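Local coordinates for protein EF0056 (Enterococcus faecalis, PDB 6ORI) that is an enterococcal surface protein with immunoglobulin-like domains that binds calcium and is probably involved in biofilm formation, at residues A[271-276]-A[375-380]. Residues are numbered along the deposited sequence; the frame is centred on the assembly and turned at random.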
ATOM      1  N   GLU A 271       2.852  12.091  14.417  1.00  9.35           N
ATOM      2  CA  GLU A 271       3.495  12.869  15.462  1.00  9.95           C
ATOM      3  C   GLU A 271       3.348  12.231  16.851  1.00  8.80           C
ATOM      4  O   GLU A 271       4.241  12.327  17.673  1.00  9.87           O
ATOM      5  CB  GLU A 271       2.964  14.315  15.469  1.00 15.08           C
ATOM      6  CG  GLU A 271       1.466  14.450  15.671  1.00 21.90           C
ATOM      7  CD  GLU A 271       1.007  15.891  15.749  1.00 52.29           C
ATOM      8  OE1 GLU A 271       1.817  16.753  16.152  1.00 58.24           O
ATOM      9  OE2 GLU A 271      -0.164  16.161  15.406  1.00 63.33           O
ATOM     10  N   ARG A 272       2.227  11.565  17.095  1.00 11.56           N
ATOM     11  CA  ARG A 272       2.028  10.947  18.397  1.00 11.13           C
ATOM     12  C   ARG A 272       3.007   9.813  18.698  1.00 11.51           C
ATOM     13  O   ARG A 272       3.312   9.513  19.859  1.00 12.57           O
ATOM     14  CB  ARG A 272       0.594  10.461  18.510  1.00 12.20           C
ATOM     15  CG  ARG A 272      -0.427  11.569  18.544  1.00 13.72           C
ATOM     16  CD  ARG A 272      -1.824  11.015  18.394  1.00 16.56           C
ATOM     17  NE  ARG A 272      -2.013  10.475  17.059  1.00 15.39           N
ATOM     18  CZ  ARG A 272      -2.894   9.539  16.738  1.00 16.60           C
ATOM     19  NH1 ARG A 272      -3.698   9.008  17.658  1.00 16.57           N
ATOM     20  NH2 ARG A 272      -2.980   9.146  15.480  1.00 12.34           N
ATOM     21  N   LEU A 273       3.493   9.151  17.652  1.00  9.22           N
ATOM     22  CA  LEU A 273       4.381   8.017  17.829  1.00 10.77           C
ATOM     23  C   LEU A 273       5.848   8.376  17.965  1.00  9.11           C
ATOM     24  O   LEU A 273       6.658   7.569  18.431  1.00 10.43           O
ATOM     25  CB  LEU A 273       4.207   7.048  16.666  1.00 13.70           C
ATOM     26  CG  LEU A 273       3.091   6.039  16.834  1.00 18.02           C
ATOM     27  CD1 LEU A 273       2.880   5.336  15.486  1.00 18.40           C
ATOM     28  CD2 LEU A 273       3.435   5.031  17.944  1.00 16.84           C
ATOM     29  N   VAL A 274       6.211   9.589  17.561  1.00 10.59           N
ATOM     30  CA  VAL A 274       7.614   9.969  17.541  1.00 10.15           C
ATOM     31  C   VAL A 274       8.355   9.711  18.867  1.00 10.56           C
ATOM     32  O   VAL A 274       9.403   9.096  18.852  1.00 10.68           O
ATOM     33  CB  VAL A 274       7.782  11.420  17.050  1.00 10.71           C
ATOM     34  CG1 VAL A 274       9.236  11.868  17.189  1.00 12.42           C
ATOM     35  CG2 VAL A 274       7.288  11.544  15.603  1.00 11.41           C
ATOM     36  N   PRO A 275       7.795  10.132  20.022  1.00  9.41           N
ATOM     37  CA  PRO A 275       8.508   9.856  21.277  1.00 11.66           C
ATOM     38  C   PRO A 275       8.565   8.381  21.667  1.00 11.92           C
ATOM     39  O   PRO A 275       9.317   8.016  22.576  1.00 14.87           O
ATOM     40  CB  PRO A 275       7.691  10.607  22.334  1.00 16.70           C
ATOM     41  CG  PRO A 275       6.763  11.455  21.614  1.00 14.20           C
ATOM     42  CD  PRO A 275       6.579  10.932  20.229  1.00 12.23           C
ATOM     43  N   TYR A 276       7.772   7.557  20.995  1.00 10.88           N
ATOM     44  CA  TYR A 276       7.741   6.117  21.260  1.00 11.66           C
ATOM     45  C   TYR A 276       8.535   5.295  20.245  1.00  8.65           C
ATOM     46  O   TYR A 276       8.489   4.057  20.256  1.00  9.70           O
ATOM     47  CB  TYR A 276       6.303   5.633  21.284  1.00 14.47           C
ATOM     48  CG  TYR A 276       5.503   6.242  22.402  1.00 13.29           C
ATOM     49  CD1 TYR A 276       5.723   5.857  23.714  1.00 16.85           C
ATOM     50  CD2 TYR A 276       4.571   7.232  22.153  1.00 14.12           C
ATOM     51  CE1 TYR A 276       4.997   6.418  24.750  1.00 19.41           C
ATOM     52  CE2 TYR A 276       3.836   7.794  23.184  1.00 17.51           C
ATOM     53  CZ  TYR A 276       4.060   7.385  24.475  1.00 26.00           C
ATOM     54  OH  TYR A 276       3.338   7.946  25.509  1.00 28.91           O
ATOM     55  N   PHE A 375      -3.130   5.842  13.371  1.00  9.48           N
ATOM     56  CA  PHE A 375      -1.809   6.413  13.096  1.00  8.19           C
ATOM     57  C   PHE A 375      -1.568   6.491  11.601  1.00  8.20           C
ATOM     58  O   PHE A 375      -1.866   5.546  10.876  1.00  9.54           O
ATOM     59  CB  PHE A 375      -0.714   5.559  13.707  1.00  8.13           C
ATOM     60  CG  PHE A 375      -0.756   5.474  15.194  1.00 14.10           C
ATOM     61  CD1 PHE A 375      -0.643   6.602  15.989  1.00 12.80           C
ATOM     62  CD2 PHE A 375      -0.884   4.240  15.801  1.00 21.22           C
ATOM     63  CE1 PHE A 375      -0.656   6.492  17.368  1.00 16.42           C
ATOM     64  CE2 PHE A 375      -0.907   4.127  17.181  1.00 36.84           C
ATOM     65  CZ  PHE A 375      -0.796   5.258  17.962  1.00 31.95           C
ATOM     66  N   ILE A 376      -1.012   7.607  11.155  1.00  6.32           N
ATOM     67  CA  ILE A 376      -0.757   7.855   9.730  1.00  9.02           C
ATOM     68  C   ILE A 376       0.742   7.879   9.454  1.00  6.22           C
ATOM     69  O   ILE A 376       1.508   8.451  10.216  1.00  6.75           O
ATOM     70  CB  ILE A 376      -1.372   9.199   9.292  1.00  9.25           C
ATOM     71  CG1 ILE A 376      -2.889   9.193   9.537  1.00 13.88           C
ATOM     72  CG2 ILE A 376      -1.080   9.475   7.828  1.00 12.10           C
ATOM     73  CD1 ILE A 376      -3.662   8.113   8.814  1.00 12.18           C
ATOM     74  N   PHE A 377       1.132   7.260   8.345  1.00  6.61           N
ATOM     75  CA  PHE A 377       2.513   7.189   7.886  1.00  5.93           C
ATOM     76  C   PHE A 377       2.600   7.546   6.407  1.00  6.98           C
ATOM     77  O   PHE A 377       1.759   7.151   5.616  1.00  9.74           O
ATOM     78  CB  PHE A 377       3.079   5.786   8.092  1.00  8.68           C
ATOM     79  CG  PHE A 377       2.934   5.285   9.495  1.00  6.79           C
ATOM     80  CD1 PHE A 377       1.798   4.626   9.890  1.00  6.44           C
ATOM     81  CD2 PHE A 377       3.916   5.511  10.432  1.00  8.03           C
ATOM     82  CE1 PHE A 377       1.665   4.183  11.167  1.00  8.42           C
ATOM     83  CE2 PHE A 377       3.767   5.064  11.716  1.00  6.98           C
ATOM     84  CZ  PHE A 377       2.645   4.400  12.084  1.00  6.71           C
ATOM     85  N   ASP A 378       3.654   8.241   6.007  1.00  5.86           N
ATOM     86  CA  ASP A 378       3.825   8.613   4.599  1.00  7.28           C
ATOM     87  C   ASP A 378       5.236   8.272   4.159  1.00  7.30           C
ATOM     88  O   ASP A 378       6.155   8.232   4.977  1.00  6.62           O
ATOM     89  CB  ASP A 378       3.597  10.111   4.416  1.00  8.22           C
ATOM     90  CG  ASP A 378       2.327  10.598   5.086  1.00 12.94           C
ATOM     91  OD1 ASP A 378       1.271  10.561   4.436  1.00 17.68           O
ATOM     92  OD2 ASP A 378       2.371  10.980   6.277  1.00 16.45           O
ATOM     93  N   SER A 379       5.413   8.060   2.866  1.00  4.82           N
ATOM     94  CA  SER A 379       6.736   7.837   2.302  1.00  4.21           C
ATOM     95  C   SER A 379       6.736   8.310   0.865  1.00  4.12           C
ATOM     96  O   SER A 379       5.722   8.217   0.175  1.00  5.02           O
ATOM     97  CB  SER A 379       7.125   6.372   2.366  1.00  6.15           C
ATOM     98  OG  SER A 379       7.096   5.902   3.692  1.00  9.99           O
ATOM     99  N   TRP A 380       7.874   8.808   0.394  1.00  3.65           N
ATOM    100  CA  TRP A 380       7.972   9.264  -0.983  1.00  3.03           C
ATOM    101  C   TRP A 380       9.426   9.378  -1.372  1.00  3.90           C
ATOM    102  O   TRP A 380      10.303   9.441  -0.497  1.00  4.73           O
ATOM    103  CB  TRP A 380       7.243  10.607  -1.204  1.00  3.28           C
ATOM    104  CG  TRP A 380       7.823  11.804  -0.462  1.00  3.69           C
ATOM    105  CD1 TRP A 380       8.629  12.791  -0.974  1.00  5.25           C
ATOM    106  CD2 TRP A 380       7.612  12.141   0.919  1.00  3.92           C
ATOM    107  NE1 TRP A 380       8.941  13.709   0.009  1.00  5.53           N
ATOM    108  CE2 TRP A 380       8.335  13.332   1.177  1.00  4.11           C
ATOM    109  CE3 TRP A 380       6.905  11.545   1.968  1.00  5.11           C
ATOM    110  CZ2 TRP A 380       8.353  13.930   2.432  1.00  5.41           C
ATOM    111  CZ3 TRP A 380       6.939  12.133   3.208  1.00  6.66           C
ATOM    112  CH2 TRP A 380       7.660  13.310   3.429  1.00  6.46           C
TER
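Leu-273 sets its CD1 methyl in the angle between two rings, over the face of Phe-375 and beside the end of Phe-377, phenylalanines that succeed each other on the same side of strand 375-382. Leu-273 CD1 stands 3.8 Å from the Phe-375 ring centroid and 18° off the ring normal, a CH-pi contact displaced toward the CG side, where CD1 to Phe-375 CG is 3.7 Å. Leu-273 CD1 also approaches Phe-377 obliquely, 3.5 Å from its CZ. Leu-273 CG adds a second point of support, 3.8 Å from Phe-375 CE1. In both phenylalanines CG is anti to the carbonyl carbon, which swings the rings toward the loop although neither CB heads there. All three residues are buried, with Ile-240 and Leu-242 of strand 239-248 adding apolar cover. Since strands 239-248 and 375-382 belong to different antiparallel sheets, the cluster is consistent with the core between the two layers of an immunoglobulin-like sandwich, closed at this end by the loop linking strands 264-269 and 277-284. A short 3-10 segment there is marked by the 2.8 Å bond from Tyr-276 N to Leu-273 O. The side beside Phe-375 is more polar and opens to solvent at the partly exposed Arg-272. A bend at chi3 (-68°) brings the Arg-272 guanidinium near the ring, NH2 3.5 Å from Phe-375 CD1, which lies over one face of the group, but the planes are 41° apart, too tilted for a parallel stack. Polar partners also hold the group: NE forms a salt bridge with Asp-270 OD1, and NH1 bonds to Glu-373 O. Asp-270 OD2 also accepts a hydrogen bond from Ile-376 N, while the calcium ion coordinated in part by Asp-374 lies about 7 Å from the Arg-272 side chain.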